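L-arabinose ABC transporter, periplasmic L-arabinose-binding protein (Burkholderia thailandensis, PDB 4KZK) binds sugars in the periplasm, here a galactose, and probably delivers L-arabinose to the membrane components of an ABC transporter. Local coordinates at residues A[79-84]-A[109-114]; A[123-126]-A[132-135]; A[200-205]-A[228-233]. All coordinates share one frame; numbering follows the deposited sequence. Where two conformers were deposited one is given.

Contact 1: A[79-84]-A[109-114]; sequences KVSTAL and AAKAKR
Ser81, one turn before Leu84 on helix 77-89, meets the end of Lys111, which reaches across from helix 105-114. The serine hydroxyl lies anti to its own backbone N (chi1 -174°), a setting that turns OG to the lysine ammonium; Ser81 OG and Lys111 NZ are 2.8 Å apart, though only as a weak hydrogen bond. A second weak bond joins Lys111 NZ to the backbone O of Ser81 at 3.4 Å. Farther along, Leu84 points its CB at the lysine and takes its aliphatic part. Leu84 CB lies 3.5 Å from Lys111 CD, closer than ordinary van der Waals packing, and Leu84 CD1 touches Lys111 CD at 3.7 Å, the side chains crossing at a slant. Lys111 can serve both residues because it leaves its helix extended and then bends at chi3 (-82°): CG and CD rest against the leucine before CE and NZ turn to the serine. The stronger partner of NZ is Asp85, next on helix 77-89, with which it forms a salt bridge. One amphipathic side chain thus joins neighbouring helices of an alpha/beta lobe, its methylenes packing on leucine while its charge is held mainly by aspartate and lightly by the serine oxygens.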
ATOM      1  N   LYS A  79       9.589  17.345  -6.255  1.00 12.22           N
ATOM      2  CA  LYS A  79      10.704  16.437  -5.912  1.00 12.37           C
ATOM      3  C   LYS A  79      10.852  15.275  -6.909  1.00 11.32           C
ATOM      4  O   LYS A  79      11.953  14.740  -7.096  1.00 11.26           O
ATOM      5  CB  LYS A  79      10.507  15.898  -4.491  1.00 13.37           C
ATOM      6  CG  LYS A  79      10.512  16.990  -3.442  1.00 15.93           C
ATOM      7  CD  LYS A  79      11.890  17.538  -3.222  1.00 18.93           C
ATOM      8  CE  LYS A  79      12.042  18.009  -1.777  1.00 21.31           C
ATOM      9  NZ  LYS A  79      13.451  18.353  -1.503  1.00 24.14           N
ATOM     10  N   VAL A  80       9.756  14.869  -7.561  1.00 10.25           N
ATOM     11  CA  VAL A  80       9.854  13.909  -8.667  1.00 10.00           C
ATOM     12  C   VAL A  80      10.690  14.506  -9.802  1.00 10.48           C
ATOM     13  O   VAL A  80      11.581  13.858 -10.343  1.00 10.73           O
ATOM     14  CB  VAL A  80       8.471  13.482  -9.221  1.00  9.78           C
ATOM     15  CG1 VAL A  80       8.641  12.613 -10.469  1.00  9.81           C
ATOM     16  CG2 VAL A  80       7.651  12.736  -8.161  1.00  9.53           C
ATOM     17  N   SER A  81      10.394  15.752 -10.161  1.00 10.81           N
ATOM     18  CA  SER A  81      11.116  16.428 -11.235  1.00 11.23           C
ATOM     19  C   SER A  81      12.612  16.509 -10.918  1.00 11.72           C
ATOM     20  O   SER A  81      13.452  16.214 -11.775  1.00 12.04           O
ATOM     21  CB  SER A  81      10.493  17.816 -11.499  1.00 11.84           C
ATOM     22  OG  SER A  81      11.064  18.451 -12.630  1.00 12.26           O
ATOM     23  N   THR A  82      12.939  16.877  -9.685  1.00 11.92           N
ATOM     24  CA  THR A  82      14.352  16.980  -9.315  0.70 12.80           C
ATOM     25  C   THR A  82      14.982  15.600  -9.214  1.00 12.60           C
ATOM     26  O   THR A  82      16.159  15.444  -9.516  1.00 13.24           O
ATOM     27  CB  THR A  82      14.558  17.808  -8.042  0.70 13.63           C
ATOM     28  OG1 THR A  82      13.887  17.195  -6.938  0.70 14.08           O
ATOM     29  CG2 THR A  82      14.008  19.227  -8.261  0.70 14.13           C
ATOM     30  N   ALA A  83      14.198  14.582  -8.861  1.00 11.90           N
ATOM     31  CA  ALA A  83      14.758  13.227  -8.790  1.00 12.27           C
ATOM     32  C   ALA A  83      15.179  12.754 -10.178  1.00 12.81           C
ATOM     33  O   ALA A  83      16.243  12.167 -10.356  1.00 13.16           O
ATOM     34  CB  ALA A  83      13.743  12.264  -8.201  1.00 11.54           C
ATOM     35  N   LEU A  84      14.345  12.998 -11.167  1.00 13.46           N
ATOM     36  CA  LEU A  84      14.658  12.587 -12.525  1.00 14.56           C
ATOM     37  C   LEU A  84      15.845  13.389 -13.079  1.00 15.20           C
ATOM     38  O   LEU A  84      16.694  12.815 -13.775  1.00 15.60           O
ATOM     39  CB  LEU A  84      13.432  12.746 -13.421  1.00 15.30           C
ATOM     40  CG  LEU A  84      12.140  12.016 -13.027  1.00 16.17           C
ATOM     41  CD1 LEU A  84      11.029  12.375 -14.013  1.00 17.20           C
ATOM     42  CD2 LEU A  84      12.339  10.515 -12.874  1.00 16.82           C
ATOM     43  N   ALA A 109       6.968  10.633 -18.068  1.00 15.97           N
ATOM     44  CA  ALA A 109       7.286   9.899 -19.272  1.00 16.97           C
ATOM     45  C   ALA A 109       8.085  10.767 -20.235  1.00 17.79           C
ATOM     46  O   ALA A 109       9.066  10.302 -20.845  1.00 18.32           O
ATOM     47  CB  ALA A 109       6.008   9.402 -19.923  1.00 17.63           C
ATOM     48  N   ALA A 110       7.671  12.017 -20.380  1.00 18.21           N
ATOM     49  CA  ALA A 110       8.350  12.920 -21.304  1.00 19.01           C
ATOM     50  C   ALA A 110       9.789  13.182 -20.864  1.00 19.17           C
ATOM     51  O   ALA A 110      10.713  13.177 -21.686  1.00 20.51           O
ATOM     52  CB  ALA A 110       7.586  14.228 -21.447  1.00 19.16           C
ATOM     53  N   LYS A 111       9.997  13.408 -19.572  1.00 18.47           N
ATOM     54  CA  LYS A 111      11.350  13.669 -19.079  1.00 18.91           C
ATOM     55  C   LYS A 111      12.240  12.437 -19.186  1.00 19.42           C
ATOM     56  O   LYS A 111      13.393  12.538 -19.576  1.00 20.51           O
ATOM     57  CB  LYS A 111      11.334  14.216 -17.644  1.00 17.96           C
ATOM     58  CG  LYS A 111      12.727  14.404 -17.053  1.00 18.12           C
ATOM     59  CD  LYS A 111      12.699  15.192 -15.746  1.00 17.75           C
ATOM     60  CE  LYS A 111      12.639  16.684 -16.017  1.00 18.16           C
ATOM     61  NZ  LYS A 111      12.620  17.491 -14.775  1.00 17.84           N
ATOM     62  N   ALA A 112      11.715  11.275 -18.808  1.00 19.74           N
ATOM     63  CA  ALA A 112      12.487  10.046 -18.893  1.00 20.37           C
ATOM     64  C   ALA A 112      12.958   9.820 -20.331  1.00 21.76           C
ATOM     65  O   ALA A 112      14.108   9.418 -20.564  1.00 22.64           O
ATOM     66  CB  ALA A 112      11.654   8.863 -18.396  1.00 19.52           C
ATOM     67  N   LYS A 113      12.064  10.074 -21.290  1.00 22.61           N
ATOM     68  CA  LYS A 113      12.370   9.912 -22.709  1.00 24.65           C
ATOM     69  C   LYS A 113      13.465  10.891 -23.140  1.00 26.33           C
ATOM     70  O   LYS A 113      14.423  10.500 -23.797  1.00 27.73           O
ATOM     71  CB  LYS A 113      11.107  10.107 -23.558  1.00 24.99           C
ATOM     72  N   ARG A 114      13.320  12.158 -22.761  1.00 26.98           N
ATOM     73  CA  ARG A 114      14.328  13.184 -23.049  1.00 28.28           C
ATOM     74  C   ARG A 114      15.716  12.773 -22.552  1.00 28.87           C
ATOM     75  O   ARG A 114      16.733  12.957 -23.251  1.00 29.83           O
ATOM     76  CB  ARG A 114      13.920  14.506 -22.396  1.00 27.88           C
TER

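Contact 2: A[123-126]-A[132-135]; sequences DDQL and APLA. With GAL (beta-D-galactopyranose), chain B.
Asp123 OD1 is gripped by three groups: it accepts a 2.6 Å hydrogen bond from O6 of the galactose and further hydrogen bonds from Trp50 NE1 and His294 ND1, which should fix the rotation of the carboxylate. Its neighbour Asp124 takes the anomeric hydroxyl, with galactose O1 donating to Asp124 OD1 over 2.6 Å, while OD2 of the same carboxylate forms a salt bridge with Lys44, which itself hydrogen-bonds to the sugar. Consecutive aspartates therefore hold the C6 hydroxymethyl and the anomeric hydroxyls, and Asn266, Asp48, Arg185 and Asn239 supply other bonds to the galactose.

Both segments belong to the long loop between strands 118-122 and 139-142, in a protein built as a two-lobed periplasmic binding protein with its ligand in the cleft. Behind the sugar site the loop folds back on itself. Leu134 N donates to Leu126 O across 3.0 Å in a nearly straight bond (166° at the hydrogen), although the donor is tilted 33° from the carbonyl plane. The same oxygen receives a CA-H...O contact from Pro133, and Leu134 CD1 packs against Leu126 CB.

With its CG turned away from the backbone N (chi1 -168°) and the chain extended beyond, Gln125 sets its terminal amide against the proline ring: Gln125 NE2 is 3.5 Å from Pro133 CB, and Gln125 OE1 is 3.7 Å from Pro133 CG. A water then bridges the two arms of the loop, accepting from Gln125 NE2 at 2.9 Å and donating to Leu134 O at 2.7 Å.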
ATOM      1  N   ASP A 123       3.545  -0.087  -7.709  1.00  8.38           N
ATOM      2  CA  ASP A 123       2.476   0.166  -6.735  1.00  8.06           C
ATOM      3  C   ASP A 123       1.341   0.993  -7.288  1.00  8.44           C
ATOM      4  O   ASP A 123       0.236   0.503  -7.380  1.00  8.98           O
ATOM      5  CB  ASP A 123       3.025   0.755  -5.438  1.00  7.66           C
ATOM      6  CG  ASP A 123       4.162  -0.062  -4.903  1.00  7.69           C
ATOM      7  OD1 ASP A 123       3.935  -1.271  -4.637  1.00  8.19           O
ATOM      8  OD2 ASP A 123       5.290   0.447  -4.799  1.00  7.98           O
ATOM      9  N   ASP A 124       1.635   2.227  -7.681  1.00  8.27           N
ATOM     10  CA  ASP A 124       0.641   3.195  -8.078  1.00  8.99           C
ATOM     11  C   ASP A 124       0.816   3.480  -9.557  1.00  9.58           C
ATOM     12  O   ASP A 124       1.800   4.084  -9.969  1.00  9.80           O
ATOM     13  CB  ASP A 124       0.768   4.472  -7.276  1.00  8.73           C
ATOM     14  CG  ASP A 124       0.597   4.278  -5.764  1.00  8.60           C
ATOM     15  OD1 ASP A 124       0.362   3.129  -5.330  1.00  8.75           O
ATOM     16  OD2 ASP A 124       0.706   5.294  -5.033  1.00  8.65           O
ATOM     17  N   GLN A 125      -0.159   3.058 -10.360  1.00 10.68           N
ATOM     18  CA  GLN A 125      -0.032   3.109 -11.814  1.00 11.91           C
ATOM     19  C   GLN A 125      -0.215   4.519 -12.348  1.00 12.38           C
ATOM     20  O   GLN A 125      -1.173   5.205 -11.996  1.00 12.38           O
ATOM     21  CB  GLN A 125      -1.037   2.140 -12.475  1.00 13.36           C
ATOM     22  CG  GLN A 125      -0.779   1.919 -13.958  1.00 14.89           C
ATOM     23  CD  GLN A 125      -1.703   0.869 -14.561  1.00 16.77           C
ATOM     24  OE1 GLN A 125      -2.796   0.587 -14.025  1.00 18.09           O
ATOM     25  NE2 GLN A 125      -1.273   0.277 -15.663  1.00 18.10           N
ATOM     26  N   LEU A 126       0.693   4.943 -13.229  1.00 12.85           N
ATOM     27  CA  LEU A 126       0.637   6.289 -13.800  1.00 13.69           C
ATOM     28  C   LEU A 126      -0.548   6.388 -14.779  1.00 15.52           C
ATOM     29  O   LEU A 126      -0.876   5.409 -15.466  1.00 16.23           O
ATOM     30  CB  LEU A 126       1.959   6.619 -14.500  1.00 13.66           C
ATOM     31  CG  LEU A 126       3.219   6.650 -13.621  1.00 12.99           C
ATOM     32  CD1 LEU A 126       4.450   6.861 -14.492  1.00 13.58           C
ATOM     33  CD2 LEU A 126       3.124   7.718 -12.560  1.00 12.59           C
ATOM     34  N   ALA A 132      -6.851   7.397 -17.506  1.00 29.39           N
ATOM     35  CA  ALA A 132      -6.553   6.126 -18.174  1.00 29.64           C
ATOM     36  C   ALA A 132      -5.093   5.738 -17.933  1.00 27.14           C
ATOM     37  O   ALA A 132      -4.210   6.570 -18.082  1.00 26.70           O
ATOM     38  CB  ALA A 132      -6.812   6.244 -19.666  1.00 31.65           C
ATOM     39  N   PRO A 133      -4.825   4.466 -17.587  1.00 26.83           N
ATOM     40  CA  PRO A 133      -3.415   4.079 -17.406  1.00 25.54           C
ATOM     41  C   PRO A 133      -2.521   4.334 -18.623  1.00 26.06           C
ATOM     42  O   PRO A 133      -2.976   4.198 -19.758  1.00 27.96           O
ATOM     43  CB  PRO A 133      -3.503   2.582 -17.115  1.00 25.65           C
ATOM     44  CG  PRO A 133      -4.829   2.422 -16.445  1.00 26.15           C
ATOM     45  CD  PRO A 133      -5.742   3.403 -17.134  1.00 27.48           C
ATOM     46  N   LEU A 134      -1.266   4.711 -18.384  1.00 24.57           N
ATOM     47  CA  LEU A 134      -0.286   4.873 -19.457  1.00 25.72           C
ATOM     48  C   LEU A 134       0.065   3.508 -20.046  1.00 26.64           C
ATOM     49  O   LEU A 134       0.691   2.688 -19.393  1.00 25.65           O
ATOM     50  CB  LEU A 134       0.986   5.571 -18.959  1.00 24.93           C
ATOM     51  CG  LEU A 134       0.876   7.045 -18.565  1.00 25.21           C
ATOM     52  CD1 LEU A 134       2.259   7.630 -18.301  1.00 24.47           C
ATOM     53  CD2 LEU A 134       0.152   7.844 -19.630  1.00 27.07           C
ATOM     54  N   ALA A 135      -0.324   3.272 -21.297  1.00 28.44           N
ATOM     55  CA  ALA A 135      -0.180   1.942 -21.906  1.00 30.05           C
ATOM     56  C   ALA A 135       1.269   1.481 -22.143  1.00 29.99           C
ATOM     57  O   ALA A 135       1.532   0.280 -22.228  1.00 31.89           O
ATOM     58  CB  ALA A 135      -0.957   1.896 -23.219  1.00 32.22           C
TER
HETATM   59  C1  GAL B 600       0.972   1.881  -2.200  1.00  7.50           C
HETATM   60  C2  GAL B 600       0.917   2.153  -0.699  1.00  7.29           C
HETATM   61  C3  GAL B 600       1.951   1.253  -0.008  1.00  6.83           C
HETATM   62  C4  GAL B 600       1.720  -0.201  -0.408  1.00  6.84           C
HETATM   63  C5  GAL B 600       1.776  -0.315  -1.920  1.00  7.21           C
HETATM   64  C6  GAL B 600       1.489  -1.735  -2.389  1.00  7.36           C
HETATM   65  O1  GAL B 600      -0.068   2.629  -2.798  1.00  7.68           O
HETATM   66  O2  GAL B 600       1.218   3.513  -0.486  1.00  7.86           O
HETATM   67  O3  GAL B 600       1.908   1.408   1.416  1.00  6.75           O
HETATM   68  O4  GAL B 600       0.500  -0.676   0.109  1.00  6.31           O
HETATM   69  O5  GAL B 600       0.753   0.505  -2.467  1.00  7.66           O
HETATM   70  O6  GAL B 600       1.542  -1.819  -3.804  1.00  7.64           O
HETATM   71  O   HOH W   1       0.951   1.704 -16.900  1.00 19.35           O

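Contact 3: A[200-205]-A[228-233]; sequences AANVVD and RNFRHW
A side-chain packing contact, made by an aromatic pair against an asparagine and a valine, joins the 3-10 turn and first residues of edge strand 203-207 to the loop after helix 213-226 and the start of strand 233-236. Asn202 meets Phe230 at the ring's outer end. Asn202 OD1 lies near the ring plane, 3.4 Å from Phe230 CZ, and so approaches the edge, where the ring hydrogens carry a slight positive charge. The amide and ring planes stand 80° apart, and Asn202 CG is also close, 3.5 Å from Phe230 CE1. One face of the Phe230 ring is occupied from within its own segment: Asn229 ND2 sits 3.4 Å above the plane, over the centre.

Val204 points its side chain at segment 228-233 and uses a single methyl for both aromatics. Val204 CG2, anti to the carbonyl carbon while CG1 is anti to the backbone N (chi1 175°), reaches Phe230 CE2 and Trp233 CH2 at 4.2 Å each. Although the CB of Trp233 does not point at the valine, the far end of its indole comes near it. Phe230 CB rests on one face of the Trp233 indole, 3.6 Å above its plane and offset toward the rim, so the two aromatic residues pack on each other as well as on Val204.

Strand 203-207, helix 213-226 and parallel strand 233-236 form a beta-alpha-beta crossover that skips strand 170-175, which lies between them and bonds through Val171 and Arg173 to Val204, while its Leu172 touches Trp233; from the helix, Phe224 meets that indole edge-to-face.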
ATOM      1  N   ALA A 200     -24.905  -2.380   5.150  1.00 21.28           N
ATOM      2  CA  ALA A 200     -24.533  -1.269   4.292  1.00 21.13           C
ATOM      3  C   ALA A 200     -24.768   0.062   5.012  1.00 20.99           C
ATOM      4  O   ALA A 200     -23.968   0.989   4.884  1.00 20.46           O
ATOM      5  CB  ALA A 200     -25.314  -1.317   2.983  1.00 22.31           C
ATOM      6  N   ALA A 201     -25.849   0.133   5.786  1.00 21.49           N
ATOM      7  CA  ALA A 201     -26.186   1.340   6.533  1.00 21.53           C
ATOM      8  C   ALA A 201     -25.175   1.712   7.615  1.00 20.54           C
ATOM      9  O   ALA A 201     -25.144   2.866   8.060  1.00 21.11           O
ATOM     10  CB  ALA A 201     -27.567   1.198   7.155  1.00 22.92           C
ATOM     11  N   ASN A 202     -24.354   0.739   8.028  1.00 19.04           N
ATOM     12  CA  ASN A 202     -23.337   0.933   9.055  1.00 18.19           C
ATOM     13  C   ASN A 202     -21.937   1.177   8.493  1.00 16.65           C
ATOM     14  O   ASN A 202     -20.972   1.234   9.251  1.00 15.29           O
ATOM     15  CB  ASN A 202     -23.330  -0.281   9.991  1.00 18.41           C
ATOM     16  CG  ASN A 202     -24.580  -0.362  10.837  1.00 19.52           C
ATOM     17  OD1 ASN A 202     -25.326   0.613  10.963  1.00 20.46           O
ATOM     18  ND2 ASN A 202     -24.822  -1.525  11.418  1.00 19.59           N
ATOM     19  N   VAL A 203     -21.819   1.351   7.181  1.00 16.21           N
ATOM     20  CA  VAL A 203     -20.541   1.696   6.560  1.00 15.80           C
ATOM     21  C   VAL A 203     -20.353   3.207   6.666  1.00 15.83           C
ATOM     22  O   VAL A 203     -21.174   3.987   6.153  1.00 16.63           O
ATOM     23  CB  VAL A 203     -20.500   1.237   5.088  1.00 16.01           C
ATOM     24  CG1 VAL A 203     -19.265   1.769   4.397  1.00 15.75           C
ATOM     25  CG2 VAL A 203     -20.580  -0.286   5.003  1.00 16.37           C
ATOM     26  N   VAL A 204     -19.318   3.606   7.389  1.00 15.56           N
ATOM     27  CA  VAL A 204     -19.021   5.006   7.644  1.00 16.08           C
ATOM     28  C   VAL A 204     -17.788   5.402   6.842  1.00 15.88           C
ATOM     29  O   VAL A 204     -16.669   4.986   7.139  1.00 15.03           O
ATOM     30  CB  VAL A 204     -18.790   5.238   9.151  1.00 16.25           C
ATOM     31  CG1 VAL A 204     -18.363   6.667   9.419  1.00 17.06           C
ATOM     32  CG2 VAL A 204     -20.056   4.887   9.933  1.00 16.74           C
ATOM     33  N   ASP A 205     -17.991   6.215   5.824  1.00 16.80           N
ATOM     34  CA  ASP A 205     -16.880   6.706   5.036  1.00 17.26           C
ATOM     35  C   ASP A 205     -16.089   7.751   5.831  1.00 16.15           C
ATOM     36  O   ASP A 205     -16.666   8.664   6.436  1.00 17.25           O
ATOM     37  CB  ASP A 205     -17.382   7.343   3.738  1.00 19.30           C
ATOM     38  CG  ASP A 205     -17.600   6.332   2.620  1.00 21.42           C
ATOM     39  OD1 ASP A 205     -17.648   5.109   2.861  1.00 22.89           O
ATOM     40  OD2 ASP A 205     -17.701   6.786   1.449  1.00 25.56           O
ATOM     41  N   ARG A 228     -21.257   7.823  17.603  1.00 26.26           N
ATOM     42  CA  ARG A 228     -21.059   7.351  18.974  1.00 27.10           C
ATOM     43  C   ARG A 228     -22.006   6.202  19.353  1.00 27.68           C
ATOM     44  O   ARG A 228     -21.886   5.629  20.437  1.00 28.57           O
ATOM     45  CB  ARG A 228     -21.221   8.517  19.960  1.00 28.64           C
ATOM     46  N   ASN A 229     -22.950   5.886  18.466  1.00 27.67           N
ATOM     47  CA  ASN A 229     -23.931   4.808  18.673  1.00 28.84           C
ATOM     48  C   ASN A 229     -23.366   3.379  18.637  1.00 27.07           C
ATOM     49  O   ASN A 229     -23.945   2.462  19.223  1.00 27.56           O
ATOM     50  CB  ASN A 229     -25.058   4.931  17.627  1.00 30.45           C
ATOM     51  CG  ASN A 229     -24.545   4.873  16.187  1.00 31.30           C
ATOM     52  OD1 ASN A 229     -23.900   5.811  15.699  1.00 32.30           O
ATOM     53  ND2 ASN A 229     -24.824   3.764  15.499  1.00 31.64           N
ATOM     54  N   PHE A 230     -22.250   3.180  17.940  1.00 24.54           N
ATOM     55  CA  PHE A 230     -21.671   1.842  17.792  1.00 23.05           C
ATOM     56  C   PHE A 230     -20.842   1.452  19.000  1.00 23.05           C
ATOM     57  O   PHE A 230     -20.069   2.256  19.513  1.00 23.39           O
ATOM     58  CB  PHE A 230     -20.796   1.767  16.538  1.00 21.52           C
ATOM     59  CG  PHE A 230     -21.566   1.920  15.256  1.00 21.17           C
ATOM     60  CD1 PHE A 230     -22.503   0.970  14.876  1.00 21.48           C
ATOM     61  CD2 PHE A 230     -21.346   3.003  14.419  1.00 20.76           C
ATOM     62  CE1 PHE A 230     -23.212   1.099  13.697  1.00 21.74           C
ATOM     63  CE2 PHE A 230     -22.057   3.137  13.231  1.00 21.05           C
ATOM     64  CZ  PHE A 230     -22.993   2.185  12.872  1.00 21.76           C
ATOM     65  N   ARG A 231     -21.000   0.212  19.453  1.00 22.73           N
ATOM     66  CA  ARG A 231     -20.166  -0.319  20.520  1.00 23.16           C
ATOM     67  C   ARG A 231     -18.948  -1.019  19.914  1.00 21.03           C
ATOM     68  O   ARG A 231     -17.811  -0.863  20.382  1.00 21.79           O
ATOM     69  CB  ARG A 231     -20.982  -1.292  21.360  1.00 25.08           C
ATOM     70  CG  ARG A 231     -20.226  -1.924  22.514  1.00 26.60           C
ATOM     71  CD  ARG A 231     -20.015  -0.971  23.677  1.00 28.48           C
ATOM     72  NE  ARG A 231     -18.826  -1.376  24.427  1.00 29.78           N
ATOM     73  CZ  ARG A 231     -18.280  -0.695  25.430  1.00 31.44           C
ATOM     74  NH1 ARG A 231     -18.807   0.452  25.856  1.00 32.55           N
ATOM     75  NH2 ARG A 231     -17.190  -1.182  26.014  1.00 32.24           N
ATOM     76  N   HIS A 232     -19.198  -1.781  18.857  1.00 18.90           N
ATOM     77  CA  HIS A 232     -18.164  -2.519  18.176  1.00 17.39           C
ATOM     78  C   HIS A 232     -17.858  -1.878  16.845  1.00 15.57           C
ATOM     79  O   HIS A 232     -18.781  -1.448  16.121  1.00 15.20           O
ATOM     80  CB  HIS A 232     -18.610  -3.950  17.921  1.00 17.86           C
ATOM     81  CG  HIS A 232     -18.715  -4.786  19.154  1.00 19.24           C
ATOM     82  ND1 HIS A 232     -19.603  -5.831  19.262  1.00 20.73           N
ATOM     83  CD2 HIS A 232     -18.020  -4.757  20.317  1.00 19.78           C
ATOM     84  CE1 HIS A 232     -19.458  -6.409  20.442  1.00 21.44           C
ATOM     85  NE2 HIS A 232     -18.495  -5.783  21.098  1.00 21.22           N
ATOM     86  N   TRP A 233     -16.568  -1.857  16.511  1.00 13.91           N
ATOM     87  CA  TRP A 233     -16.093  -1.328  15.231  1.00 12.75           C
ATOM     88  C   TRP A 233     -15.150  -2.257  14.511  1.00 11.86           C
ATOM     89  O   TRP A 233     -14.417  -3.005  15.137  1.00 11.48           O
ATOM     90  CB  TRP A 233     -15.313  -0.038  15.445  1.00 12.52           C
ATOM     91  CG  TRP A 233     -16.129   1.164  15.739  1.00 12.90           C
ATOM     92  CD1 TRP A 233     -16.469   1.638  16.973  1.00 13.71           C
ATOM     93  CD2 TRP A 233     -16.685   2.069  14.781  1.00 12.99           C
ATOM     94  NE1 TRP A 233     -17.233   2.780  16.836  1.00 14.13           N
ATOM     95  CE2 TRP A 233     -17.354   3.080  15.503  1.00 13.73           C
ATOM     96  CE3 TRP A 233     -16.659   2.145  13.381  1.00 12.57           C
ATOM     97  CZ2 TRP A 233     -18.015   4.140  14.868  1.00 14.06           C
ATOM     98  CZ3 TRP A 233     -17.307   3.194  12.755  1.00 12.88           C
ATOM     99  CH2 TRP A 233     -17.980   4.179  13.499  1.00 13.67           C
TER

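The three contacts illustrate how chemistry follows position, and they share no helix, strand or loop. Contacts 1 and 3 are partly buried and peripheral, on opposite sides of the chain's centre, 44 Å apart between centres. Contact 1 joins two helices through a lysine with mixed apolar and ionic partners, whereas contact 3 sets an edge strand and its preceding turn against a loop and the next strand's first residue by aromatic and aliphatic packing, with an asparagine amide at a ring edge. Contact 2, a surface contact within one loop, is closed by one backbone hydrogen bond and a bridging water, yet its first segment supplies buried carboxylates to the sugar pocket. It lies near contact 1 without touching it.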